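Local coordinates for protein colicin-B (Escherichia coli, PDB 1RH1) that forms channels in the cytoplasmic membrane of Escherichia coli and close relatives, depolarising it and dissipating the energy of the target cell, at residues T323-V328 and E353-F358; K375-P380 and G486-G491; V393-A398 and F475-T480; S462-T467 and A490-A495. One frame throughout, in Å; residues are numbered along the deposited sequence.

Contact 1: T323-V328 and E353-F358; sequences TKTSEV and ENINNF
Thr325 and Ser326 meet Ile355 and Asn356 where the C-terminal part of the long helix 291-340 and the next helix, 342-357, run back along each other as an antiparallel helical hairpin in the colicin pore-forming domain. The axes of the short segments approach to 8.3 Å at 174°, and the backbones come nearest at Ser326 CA and Asn356 CA, 5.7 Å apart. The inner side of the pair is apolar: Thr325 CG2 sits 3.7 Å from both Ile355 CG2 and Ile355 CD1, the two side chains crossing at about a right angle. Each of these CG2 methyls lies anti to its own backbone nitrogen, which sends it across the groove to the other. The hydroxyl of Thr325 stays with its own helix, hydrogen-bonded to Val321 O, and makes a weak bond to Ser462 OG in helix 457-472. Ile355 packs further on Leu322, Ile329 and Ile497. Toward the outer side polar side chains take over, though Asn356 ND2 lies mainly against carbon atoms. Ser326 OG, anti to its backbone nitrogen (chi1 -173°), leans to the partner helix and is weakly bonded to Ala352 O. Beside it the Asn356 amide lies across the backbone of 323-328, its ND2 3.3 Å from Thr323 CA and 3.2 Å from Ser326 CB.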
loop_
_atom_site.group_PDB
_atom_site.type_symbol
_atom_site.label_atom_id
_atom_site.label_comp_id
_atom_site.label_asym_id
_atom_site.label_seq_id
_atom_site.Cartn_x
_atom_site.Cartn_y
_atom_site.Cartn_z
ATOM N N THR A 323 16.605 -8.382 11.715
ATOM C CA THR A 323 17.224 -9.596 11.187
ATOM C C THR A 323 18.688 -9.657 11.550
ATOM O O THR A 323 19.128 -10.727 11.954
ATOM C CB THR A 323 17.157 -9.753 9.665
ATOM O OG1 THR A 323 17.953 -8.731 9.092
ATOM C CG2 THR A 323 15.726 -9.731 9.173
ATOM N N LYS A 324 19.457 -8.567 11.458
ATOM C CA LYS A 324 20.819 -8.605 11.949
ATOM C C LYS A 324 20.838 -8.927 13.450
ATOM O O LYS A 324 21.685 -9.723 13.851
ATOM C CB LYS A 324 21.511 -7.266 11.697
ATOM C CG LYS A 324 23.025 -7.211 11.966
ATOM C CD LYS A 324 23.750 -8.229 11.090
ATOM C CE LYS A 324 25.260 -8.030 10.943
ATOM N NZ LYS A 324 26.005 -8.249 12.166
ATOM N N THR A 325 19.926 -8.429 14.306
ATOM C CA THR A 325 19.983 -8.735 15.732
ATOM C C THR A 325 19.830 -10.220 15.986
ATOM O O THR A 325 20.634 -10.825 16.685
ATOM C CB THR A 325 18.891 -7.964 16.487
ATOM O OG1 THR A 325 19.228 -6.603 16.337
ATOM C CG2 THR A 325 18.831 -8.250 17.966
ATOM N N SER A 326 18.831 -10.802 15.323
ATOM C CA SER A 326 18.527 -12.221 15.363
ATOM C C SER A 326 19.782 -13.044 15.096
ATOM O O SER A 326 20.155 -13.907 15.880
ATOM C CB SER A 326 17.489 -12.504 14.317
ATOM O OG SER A 326 17.038 -13.833 14.410
ATOM N N GLU A 327 20.499 -12.699 14.031
ATOM C CA GLU A 327 21.709 -13.379 13.617
ATOM C C GLU A 327 22.790 -13.247 14.676
ATOM O O GLU A 327 23.417 -14.245 15.020
ATOM C CB GLU A 327 22.076 -12.756 12.302
ATOM C CG GLU A 327 23.241 -13.251 11.473
ATOM C CD GLU A 327 23.481 -12.320 10.273
ATOM O OE1 GLU A 327 24.489 -11.599 10.262
ATOM O OE2 GLU A 327 22.650 -12.300 9.355
ATOM N N VAL A 328 22.979 -12.064 15.264
ATOM C CA VAL A 328 23.982 -11.850 16.304
ATOM C C VAL A 328 23.624 -12.593 17.580
ATOM O O VAL A 328 24.481 -13.165 18.246
ATOM C CB VAL A 328 24.105 -10.345 16.580
ATOM C CG1 VAL A 328 25.052 -10.082 17.727
ATOM C CG2 VAL A 328 24.631 -9.657 15.335
ATOM N N GLU A 353 14.263 -15.687 17.774
ATOM C CA GLU A 353 12.952 -15.875 17.131
ATOM C C GLU A 353 12.033 -14.738 17.559
ATOM O O GLU A 353 11.452 -14.033 16.730
ATOM C CB GLU A 353 12.306 -17.207 17.539
ATOM C CG GLU A 353 12.840 -18.453 16.801
ATOM C CD GLU A 353 12.531 -19.852 17.392
ATOM O OE1 GLU A 353 11.463 -20.056 17.998
ATOM O OE2 GLU A 353 13.376 -20.752 17.235
ATOM N N ASN A 354 11.972 -14.496 18.870
ATOM C CA ASN A 354 11.189 -13.412 19.420
ATOM C C ASN A 354 11.563 -12.017 18.948
ATOM O O ASN A 354 10.698 -11.151 18.804
ATOM C CB ASN A 354 11.292 -13.468 20.914
ATOM C CG ASN A 354 10.177 -14.302 21.490
ATOM O OD1 ASN A 354 10.107 -15.517 21.307
ATOM N ND2 ASN A 354 9.273 -13.614 22.190
ATOM N N ILE A 355 12.856 -11.785 18.713
ATOM C CA ILE A 355 13.285 -10.480 18.258
ATOM C C ILE A 355 12.934 -10.379 16.781
ATOM O O ILE A 355 12.385 -9.357 16.345
ATOM C CB ILE A 355 14.817 -10.296 18.475
ATOM C CG1 ILE A 355 15.170 -10.343 19.942
ATOM C CG2 ILE A 355 15.241 -8.941 17.956
ATOM C CD1 ILE A 355 16.670 -10.211 20.253
ATOM N N ASN A 356 13.174 -11.469 16.031
ATOM C CA ASN A 356 12.955 -11.445 14.604
ATOM C C ASN A 356 11.501 -11.272 14.224
ATOM O O ASN A 356 11.180 -10.999 13.072
ATOM C CB ASN A 356 13.464 -12.704 13.964
ATOM C CG ASN A 356 13.903 -12.366 12.553
ATOM O OD1 ASN A 356 13.232 -12.622 11.559
ATOM N ND2 ASN A 356 15.056 -11.724 12.439
ATOM N N ASN A 357 10.604 -11.394 15.195
ATOM C CA ASN A 357 9.183 -11.156 14.977
ATOM C C ASN A 357 8.608 -9.988 15.776
ATOM O O ASN A 357 7.466 -9.575 15.571
ATOM C CB ASN A 357 8.398 -12.402 15.335
ATOM C CG ASN A 357 8.844 -13.625 14.577
ATOM O OD1 ASN A 357 8.738 -14.713 15.131
ATOM N ND2 ASN A 357 9.351 -13.485 13.344
ATOM N N PHE A 358 9.417 -9.451 16.691
ATOM C CA PHE A 358 9.079 -8.369 17.581
ATOM C C PHE A 358 8.568 -7.112 16.911
ATOM O O PHE A 358 8.118 -6.212 17.597
ATOM C CB PHE A 358 10.293 -8.073 18.368
ATOM C CG PHE A 358 9.979 -7.349 19.636
ATOM C CD1 PHE A 358 9.634 -8.100 20.742
ATOM C CD2 PHE A 358 10.086 -5.963 19.691
ATOM C CE1 PHE A 358 9.386 -7.454 21.945
ATOM C CE2 PHE A 358 9.840 -5.321 20.881
ATOM C CZ PHE A 358 9.491 -6.068 22.003
#

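Contact 2: K375-P380 and G486-G491; sequences KLMANP and GVVIAG
Val487 is the first residue of 486-491 to meet 375-380. Its CG1, lying anti to the backbone nitrogen, comes 4.2 Å from Leu376 CD1 in an oblique, fairly loose contact; Leu340 and Leu382 also lie against this valine. Val488 uses its other kind of branch, the CG2 beside the backbone nitrogen, and touches Met377 CE at 3.8 Å. Bends at chi2 and chi3 of the methionine carry its terminal methyl across to Val488 of helix 479-495, and Trp440 lies against both Met377 and Val488. The helix that carries these valines, 479-495, is the second arm of the hydrophobic hairpin buried in the helical bundle of a colicin pore-forming domain, and it lies in a predicted transmembrane stretch. One turn on from Val487, Gly491 offers bare backbone: Leu376 CD2 lies 3.7 Å from Gly491 CA, on the side where a side chain would have pointed. Leu376 thus straddles one helical turn, one methyl to Val487 and the other to Gly491, with its CG anti to the backbone nitrogen (chi1 170°). It also packs on Val502, Asn506 and Ile510 of helix 500-510. Just after it the chain leaves helix 366-376 through a type I beta turn, Asn379 N bonding back to Leu376 O at 3.0 Å.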
loop_
_atom_site.group_PDB
_atom_site.type_symbol
_atom_site.label_atom_id
_atom_site.label_comp_id
_atom_site.label_asym_id
_atom_site.label_seq_id
_atom_site.Cartn_x
_atom_site.Cartn_y
_atom_site.Cartn_z
ATOM N N LYS A 375 15.882 -11.291 39.660
ATOM C CA LYS A 375 15.638 -12.706 39.882
ATOM C C LYS A 375 16.845 -13.512 39.404
ATOM O O LYS A 375 17.229 -14.511 40.017
ATOM C CB LYS A 375 14.373 -13.081 39.109
ATOM C CG LYS A 375 13.972 -14.547 39.097
ATOM C CD LYS A 375 12.926 -14.868 38.022
ATOM C CE LYS A 375 11.589 -14.129 38.114
ATOM N NZ LYS A 375 10.534 -14.867 37.427
ATOM N N LEU A 376 17.460 -13.066 38.302
ATOM C CA LEU A 376 18.590 -13.756 37.721
ATOM C C LEU A 376 19.816 -13.582 38.577
ATOM O O LEU A 376 20.479 -14.541 38.961
ATOM C CB LEU A 376 18.847 -13.207 36.344
ATOM C CG LEU A 376 20.115 -13.628 35.671
ATOM C CD1 LEU A 376 20.158 -15.124 35.471
ATOM C CD2 LEU A 376 20.191 -12.893 34.366
ATOM N N MET A 377 20.087 -12.313 38.863
ATOM C CA MET A 377 21.234 -11.894 39.638
ATOM C C MET A 377 21.091 -12.275 41.100
ATOM O O MET A 377 22.009 -12.072 41.897
ATOM C CB MET A 377 21.384 -10.398 39.489
ATOM C CG MET A 377 22.594 -9.925 38.699
ATOM S SD MET A 377 22.811 -10.580 37.033
ATOM C CE MET A 377 24.574 -10.523 37.135
ATOM N N ALA A 378 19.929 -12.829 41.459
ATOM C CA ALA A 378 19.685 -13.333 42.794
ATOM C C ALA A 378 20.188 -14.753 42.929
ATOM O O ALA A 378 20.492 -15.182 44.042
ATOM C CB ALA A 378 18.202 -13.352 43.120
ATOM N N ASN A 379 20.261 -15.484 41.806
ATOM C CA ASN A 379 20.758 -16.852 41.761
ATOM C C ASN A 379 22.188 -16.819 42.301
ATOM O O ASN A 379 23.080 -16.204 41.711
ATOM C CB ASN A 379 20.723 -17.367 40.303
ATOM C CG ASN A 379 20.947 -18.869 40.093
ATOM O OD1 ASN A 379 20.603 -19.430 39.052
ATOM N ND2 ASN A 379 21.515 -19.610 41.039
ATOM N N PRO A 380 22.429 -17.410 43.470
ATOM C CA PRO A 380 23.730 -17.438 44.116
ATOM C C PRO A 380 24.812 -18.237 43.399
ATOM O O PRO A 380 25.991 -18.045 43.691
ATOM C CB PRO A 380 23.421 -17.950 45.495
ATOM C CG PRO A 380 22.303 -18.916 45.231
ATOM C CD PRO A 380 21.439 -18.118 44.263
ATOM N N GLY A 486 27.567 -14.494 28.783
ATOM C CA GLY A 486 26.555 -15.095 27.927
ATOM C C GLY A 486 25.244 -15.242 28.674
ATOM O O GLY A 486 24.187 -15.163 28.067
ATOM N N VAL A 487 25.310 -15.472 29.992
ATOM C CA VAL A 487 24.143 -15.524 30.861
ATOM C C VAL A 487 23.606 -14.105 31.106
ATOM O O VAL A 487 22.435 -13.875 30.832
ATOM C CB VAL A 487 24.572 -16.221 32.158
ATOM C CG1 VAL A 487 23.592 -15.962 33.269
ATOM C CG2 VAL A 487 24.546 -17.720 31.938
ATOM N N VAL A 488 24.418 -13.131 31.583
ATOM C CA VAL A 488 24.019 -11.742 31.807
ATOM C C VAL A 488 23.342 -11.147 30.613
ATOM O O VAL A 488 22.197 -10.743 30.760
ATOM C CB VAL A 488 25.201 -10.823 32.142
ATOM C CG1 VAL A 488 24.860 -9.319 32.059
ATOM C CG2 VAL A 488 25.590 -11.153 33.573
ATOM N N ILE A 489 23.965 -11.122 29.440
ATOM C CA ILE A 489 23.291 -10.491 28.327
ATOM C C ILE A 489 22.079 -11.260 27.845
ATOM O O ILE A 489 21.174 -10.621 27.316
ATOM C CB ILE A 489 24.247 -10.277 27.153
ATOM C CG1 ILE A 489 24.656 -11.548 26.458
ATOM C CG2 ILE A 489 25.452 -9.546 27.734
ATOM C CD1 ILE A 489 25.186 -11.241 25.044
ATOM N N ALA A 490 21.989 -12.586 28.059
ATOM C CA ALA A 490 20.815 -13.349 27.630
ATOM C C ALA A 490 19.645 -13.075 28.560
ATOM O O ALA A 490 18.523 -12.861 28.117
ATOM C CB ALA A 490 21.080 -14.834 27.657
ATOM N N GLY A 491 19.922 -13.031 29.861
ATOM C CA GLY A 491 18.952 -12.664 30.870
ATOM C C GLY A 491 18.572 -11.208 30.683
ATOM O O GLY A 491 17.424 -10.874 30.952
#

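Contact 3: V393-A398 and F475-T480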
loop_
_atom_site.group_PDB
_atom_site.type_symbol
_atom_site.label_atom_id
_atom_site.label_comp_id
_atom_site.label_asym_id
_atom_site.label_seq_id
_atom_site.Cartn_x
_atom_site.Cartn_y
_atom_site.Cartn_z
ATOM N N VAL A 393 34.938 -5.560 32.630
ATOM C CA VAL A 393 34.952 -4.126 32.762
ATOM C C VAL A 393 35.959 -3.582 31.778
ATOM O O VAL A 393 35.548 -2.862 30.880
ATOM C CB VAL A 393 35.313 -3.779 34.196
ATOM C CG1 VAL A 393 35.521 -2.287 34.380
ATOM C CG2 VAL A 393 34.165 -4.220 35.077
ATOM N N ASN A 394 37.230 -3.993 31.856
ATOM C CA ASN A 394 38.264 -3.536 30.938
ATOM C C ASN A 394 38.002 -3.791 29.453
ATOM O O ASN A 394 38.468 -3.058 28.576
ATOM C CB ASN A 394 39.559 -4.180 31.323
ATOM C CG ASN A 394 40.211 -3.582 32.556
ATOM O OD1 ASN A 394 40.821 -4.302 33.343
ATOM N ND2 ASN A 394 40.136 -2.269 32.767
ATOM N N ALA A 395 37.231 -4.839 29.158
ATOM C CA ALA A 395 36.801 -5.134 27.803
ATOM C C ALA A 395 35.772 -4.119 27.337
ATOM O O ALA A 395 35.774 -3.724 26.171
ATOM C CB ALA A 395 36.181 -6.509 27.746
ATOM N N TRP A 396 34.882 -3.677 28.225
ATOM C CA TRP A 396 33.983 -2.612 27.855
ATOM C C TRP A 396 34.706 -1.272 27.727
ATOM O O TRP A 396 34.413 -0.514 26.811
ATOM C CB TRP A 396 32.892 -2.570 28.883
ATOM C CG TRP A 396 31.768 -3.548 28.576
ATOM C CD1 TRP A 396 31.492 -4.599 29.399
ATOM C CD2 TRP A 396 30.927 -3.469 27.500
ATOM N NE1 TRP A 396 30.467 -5.191 28.858
ATOM C CE2 TRP A 396 30.100 -4.554 27.736
ATOM C CE3 TRP A 396 30.730 -2.662 26.375
ATOM C CZ2 TRP A 396 29.065 -4.843 26.853
ATOM C CZ3 TRP A 396 29.693 -2.952 25.491
ATOM C CH2 TRP A 396 28.859 -4.039 25.732
ATOM N N LYS A 397 35.712 -0.949 28.554
ATOM C CA LYS A 397 36.482 0.287 28.468
ATOM C C LYS A 397 37.182 0.484 27.149
ATOM O O LYS A 397 37.502 1.596 26.773
ATOM C CB LYS A 397 37.543 0.334 29.514
ATOM C CG LYS A 397 36.995 0.342 30.902
ATOM C CD LYS A 397 38.183 0.603 31.782
ATOM C CE LYS A 397 37.756 1.474 32.941
ATOM N NZ LYS A 397 37.378 2.788 32.462
ATOM N N ALA A 398 37.464 -0.601 26.432
ATOM C CA ALA A 398 38.121 -0.533 25.144
ATOM C C ALA A 398 37.161 -0.653 23.968
ATOM O O ALA A 398 37.526 -0.423 22.807
ATOM C CB ALA A 398 39.138 -1.630 25.076
ATOM N N PHE A 475 34.889 -9.841 22.289
ATOM C CA PHE A 475 35.741 -9.555 23.415
ATOM C C PHE A 475 36.855 -10.570 23.526
ATOM O O PHE A 475 36.674 -11.756 23.221
ATOM C CB PHE A 475 34.955 -9.588 24.689
ATOM C CG PHE A 475 34.153 -8.353 25.034
ATOM C CD1 PHE A 475 33.228 -8.446 26.088
ATOM C CD2 PHE A 475 34.342 -7.147 24.354
ATOM C CE1 PHE A 475 32.493 -7.329 26.467
ATOM C CE2 PHE A 475 33.601 -6.036 24.739
ATOM C CZ PHE A 475 32.685 -6.133 25.790
ATOM N N GLY A 476 38.028 -10.080 23.936
ATOM C CA GLY A 476 39.107 -11.000 24.237
ATOM C C GLY A 476 38.895 -11.501 25.669
ATOM O O GLY A 476 39.432 -10.885 26.609
ATOM N N LEU A 477 38.091 -12.569 25.880
ATOM C CA LEU A 477 37.841 -13.054 27.245
ATOM C C LEU A 477 37.900 -14.578 27.328
ATOM O O LEU A 477 37.571 -15.272 26.356
ATOM C CB LEU A 477 36.453 -12.649 27.766
ATOM C CG LEU A 477 35.885 -11.249 27.650
ATOM C CD1 LEU A 477 34.408 -11.327 27.960
ATOM C CD2 LEU A 477 36.624 -10.285 28.551
ATOM N N SER A 478 38.267 -15.114 28.509
ATOM C CA SER A 478 38.337 -16.549 28.717
ATOM C C SER A 478 36.970 -17.242 28.693
ATOM O O SER A 478 35.941 -16.570 28.701
ATOM C CB SER A 478 39.035 -16.806 30.043
ATOM O OG SER A 478 38.204 -16.789 31.195
ATOM N N ALA A 479 36.895 -18.574 28.656
ATOM C CA ALA A 479 35.623 -19.275 28.644
ATOM C C ALA A 479 34.727 -19.128 29.872
ATOM O O ALA A 479 33.494 -19.190 29.767
ATOM C CB ALA A 479 35.844 -20.749 28.459
ATOM N N THR A 480 35.328 -18.902 31.047
ATOM C CA THR A 480 34.559 -18.780 32.280
ATOM C C THR A 480 33.724 -17.535 32.194
ATOM O O THR A 480 32.514 -17.563 32.399
ATOM C CB THR A 480 35.433 -18.644 33.507
ATOM O OG1 THR A 480 36.564 -19.466 33.308
ATOM C CG2 THR A 480 34.721 -19.103 34.761
#
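On the helical turn that carries Ala395 and Trp396 against Phe475, Val393 O accepts a bond from Lys397 N (3.0 Å) and, weakly, one from Trp396 N. Phe475 is the centre of the contact and uses both its face and its edge. Over the face stands the methyl of Ala395, with CB 3.7 Å from the ring centroid and only 4° off the ring normal, an almost ideally centred CH-pi contact. The edge belongs to an edge-to-face (T-shaped) pair with Trp396. Phe475 CZ points into one face of the indole, 3.6 Å from Trp396 CE2, and the planes stand at 87° with the centroids of the phenyl and the five-membered ring 4.9 Å apart. A further ring atom, Phe475 CE2, approaches Ala395 O at 3.5 Å, so the phenyl is held against backbone as well as side chains. Phe475 CG lies anti to its own carbonyl carbon (chi1 -81°), an orientation that throws the ring toward helix 386-398. Leu477 adds a smaller touch, its CD2 3.9 Å from Ala395 CB. Between the two, Gly476 is the centre of an inverse gamma turn, and Ser478 then takes the N-cap position of helix 479-495. Residues 475-478 form the last part of the bend between the arms of the hydrophobic hairpin of the pore-forming domain, and 479-480 begin the second arm. Trp396 also packs on Ser431 and Ile432 of helix 420-435 and gives its backbone oxygen to Arg428 NH1, so helix 386-398 is in contact with both helix 420-435 and the hairpin bend, Trp396 touching both.

Contact 4: S462-T467 and A490-A495; sequences SLFSLT and AGAIGA
Phe464 and Ser465 face Ala492 and Ile493, and the contacts between them are van der Waals ones of two kinds. The first is aromatic on aliphatic. Phe464 presents its rim, not its face: CE2 lies 4.1 Å from Ala492 CB, which sits near the ring plane, and 4.2 Å from Ile493 CG1. With CG anti to the backbone nitrogen (chi1 -177°), the ring reaches out toward the opposite helix; Leu443, Val447 and Trp450 of helix 441-452 also pack on it. The second kind sets a hydroxyl among methyl and methylene groups, Ser465 OG lying 3.3 Å from Ile493 CG2 and 3.5 Å from Ile493 CG1. That buried oxygen is satisfied within its own helix by a hydrogen bond with Leu461 O, while Ser465 CB meets Ile493 CD1 at 3.8 Å. The two helices, 457-472 and 479-495, are the arms of the hydrophobic hairpin characteristic of channel-forming colicins, each overlapping a predicted transmembrane stretch. Here they run antiparallel, at 173°, with segment axes 10.3 Å apart, and the small side chains of Ser465 and Ala492 share the interface with the larger Phe464 and Ile493. Helix 291-340 packs on both arms, Thr325 on Ser465 and Ile329 on Ile493. Within the arm 457-472, Thr467 OG1 donates to Leu463 O at 2.7 Å, and Thr467 N reaches the same oxygen at 2.9 Å from the opposite face of the carbonyl plane.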
loop_
_atom_site.group_PDB
_atom_site.type_symbol
_atom_site.label_atom_id
_atom_site.label_comp_id
_atom_site.label_asym_id
_atom_site.label_seq_id
_atom_site.Cartn_x
_atom_site.Cartn_y
_atom_site.Cartn_z
ATOM N N SER A 462 16.875 -3.954 19.242
ATOM C CA SER A 462 17.995 -4.295 18.397
ATOM C C SER A 462 19.276 -3.660 18.864
ATOM O O SER A 462 20.154 -4.409 19.264
ATOM C CB SER A 462 17.700 -3.875 17.010
ATOM O OG SER A 462 16.711 -4.795 16.595
ATOM N N LEU A 463 19.413 -2.330 18.896
ATOM C CA LEU A 463 20.576 -1.623 19.427
ATOM C C LEU A 463 21.075 -2.174 20.748
ATOM O O LEU A 463 22.267 -2.375 20.893
ATOM C CB LEU A 463 20.193 -0.178 19.582
ATOM C CG LEU A 463 21.108 0.864 20.142
ATOM C CD1 LEU A 463 22.364 1.019 19.332
ATOM C CD2 LEU A 463 20.356 2.168 20.099
ATOM N N PHE A 464 20.203 -2.502 21.689
ATOM C CA PHE A 464 20.616 -3.036 22.958
ATOM C C PHE A 464 21.179 -4.422 22.825
ATOM O O PHE A 464 22.212 -4.754 23.411
ATOM C CB PHE A 464 19.444 -3.082 23.874
ATOM C CG PHE A 464 19.793 -3.575 25.260
ATOM C CD1 PHE A 464 20.586 -2.795 26.095
ATOM C CD2 PHE A 464 19.308 -4.800 25.694
ATOM C CE1 PHE A 464 20.885 -3.258 27.367
ATOM C CE2 PHE A 464 19.615 -5.252 26.973
ATOM C CZ PHE A 464 20.404 -4.480 27.810
ATOM N N SER A 465 20.444 -5.242 22.075
ATOM C CA SER A 465 20.853 -6.617 21.845
ATOM C C SER A 465 22.089 -6.679 20.972
ATOM O O SER A 465 22.998 -7.418 21.310
ATOM C CB SER A 465 19.741 -7.385 21.185
ATOM O OG SER A 465 18.588 -7.353 22.007
ATOM N N LEU A 466 22.163 -5.909 19.885
ATOM C CA LEU A 466 23.338 -5.802 19.056
ATOM C C LEU A 466 24.535 -5.300 19.837
ATOM O O LEU A 466 25.557 -5.974 19.805
ATOM C CB LEU A 466 23.124 -4.852 17.938
ATOM C CG LEU A 466 22.313 -5.323 16.784
ATOM C CD1 LEU A 466 22.224 -4.199 15.782
ATOM C CD2 LEU A 466 22.977 -6.501 16.112
ATOM N N THR A 467 24.473 -4.170 20.563
ATOM C CA THR A 467 25.596 -3.668 21.355
ATOM C C THR A 467 26.075 -4.732 22.336
ATOM O O THR A 467 27.289 -4.915 22.435
ATOM C CB THR A 467 25.207 -2.400 22.165
ATOM O OG1 THR A 467 24.765 -1.414 21.242
ATOM C CG2 THR A 467 26.374 -1.837 22.953
ATOM N N ALA A 490 21.989 -12.586 28.059
ATOM C CA ALA A 490 20.815 -13.349 27.630
ATOM C C ALA A 490 19.645 -13.075 28.560
ATOM O O ALA A 490 18.523 -12.861 28.117
ATOM C CB ALA A 490 21.080 -14.834 27.657
ATOM N N GLY A 491 19.922 -13.031 29.861
ATOM C CA GLY A 491 18.952 -12.664 30.870
ATOM C C GLY A 491 18.572 -11.208 30.683
ATOM O O GLY A 491 17.424 -10.874 30.952
ATOM N N ALA A 492 19.466 -10.332 30.183
ATOM C CA ALA A 492 19.129 -8.932 29.967
ATOM C C ALA A 492 18.286 -8.742 28.713
ATOM O O ALA A 492 17.208 -8.165 28.808
ATOM C CB ALA A 492 20.380 -8.089 29.828
ATOM N N ILE A 493 18.661 -9.204 27.527
ATOM C CA ILE A 493 17.774 -9.117 26.376
ATOM C C ILE A 493 16.473 -9.872 26.648
ATOM O O ILE A 493 15.391 -9.493 26.203
ATOM C CB ILE A 493 18.474 -9.713 25.209
ATOM C CG1 ILE A 493 19.685 -8.887 24.937
ATOM C CG2 ILE A 493 17.570 -9.752 24.004
ATOM C CD1 ILE A 493 20.644 -9.684 24.054
ATOM N N GLY A 494 16.589 -10.940 27.439
ATOM C CA GLY A 494 15.448 -11.765 27.812
ATOM C C GLY A 494 14.335 -10.991 28.506
ATOM O O GLY A 494 13.187 -10.992 28.048
ATOM N N ALA A 495 14.754 -10.297 29.577
ATOM C CA ALA A 495 13.897 -9.481 30.426
ATOM C C ALA A 495 13.028 -8.428 29.741
ATOM O O ALA A 495 11.994 -8.070 30.283
ATOM C CB ALA A 495 14.754 -8.778 31.458
#

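In the fold
Following the chain from the N terminus, contact 1 closes first, a short loop in which helix 342-357 folds back on the end part of the long helix 291-340. Contact 2 then opens at 375-380 and closes only at 486-491, joining the end of helix 366-376 to the second arm of the hairpin. Contact 3 opens and closes within that span, bringing helix 386-398 onto the hairpin bend. Contact 4 joins the two arms themselves: it starts at 462-467, before contact 3 closes, so the two cross, and its second segment, 490-495, overlaps that of contact 2 at Ala490 and Gly491. Contacts 1 and 4 touch through Thr325 and the residues Ser462, Ser465 and Leu466.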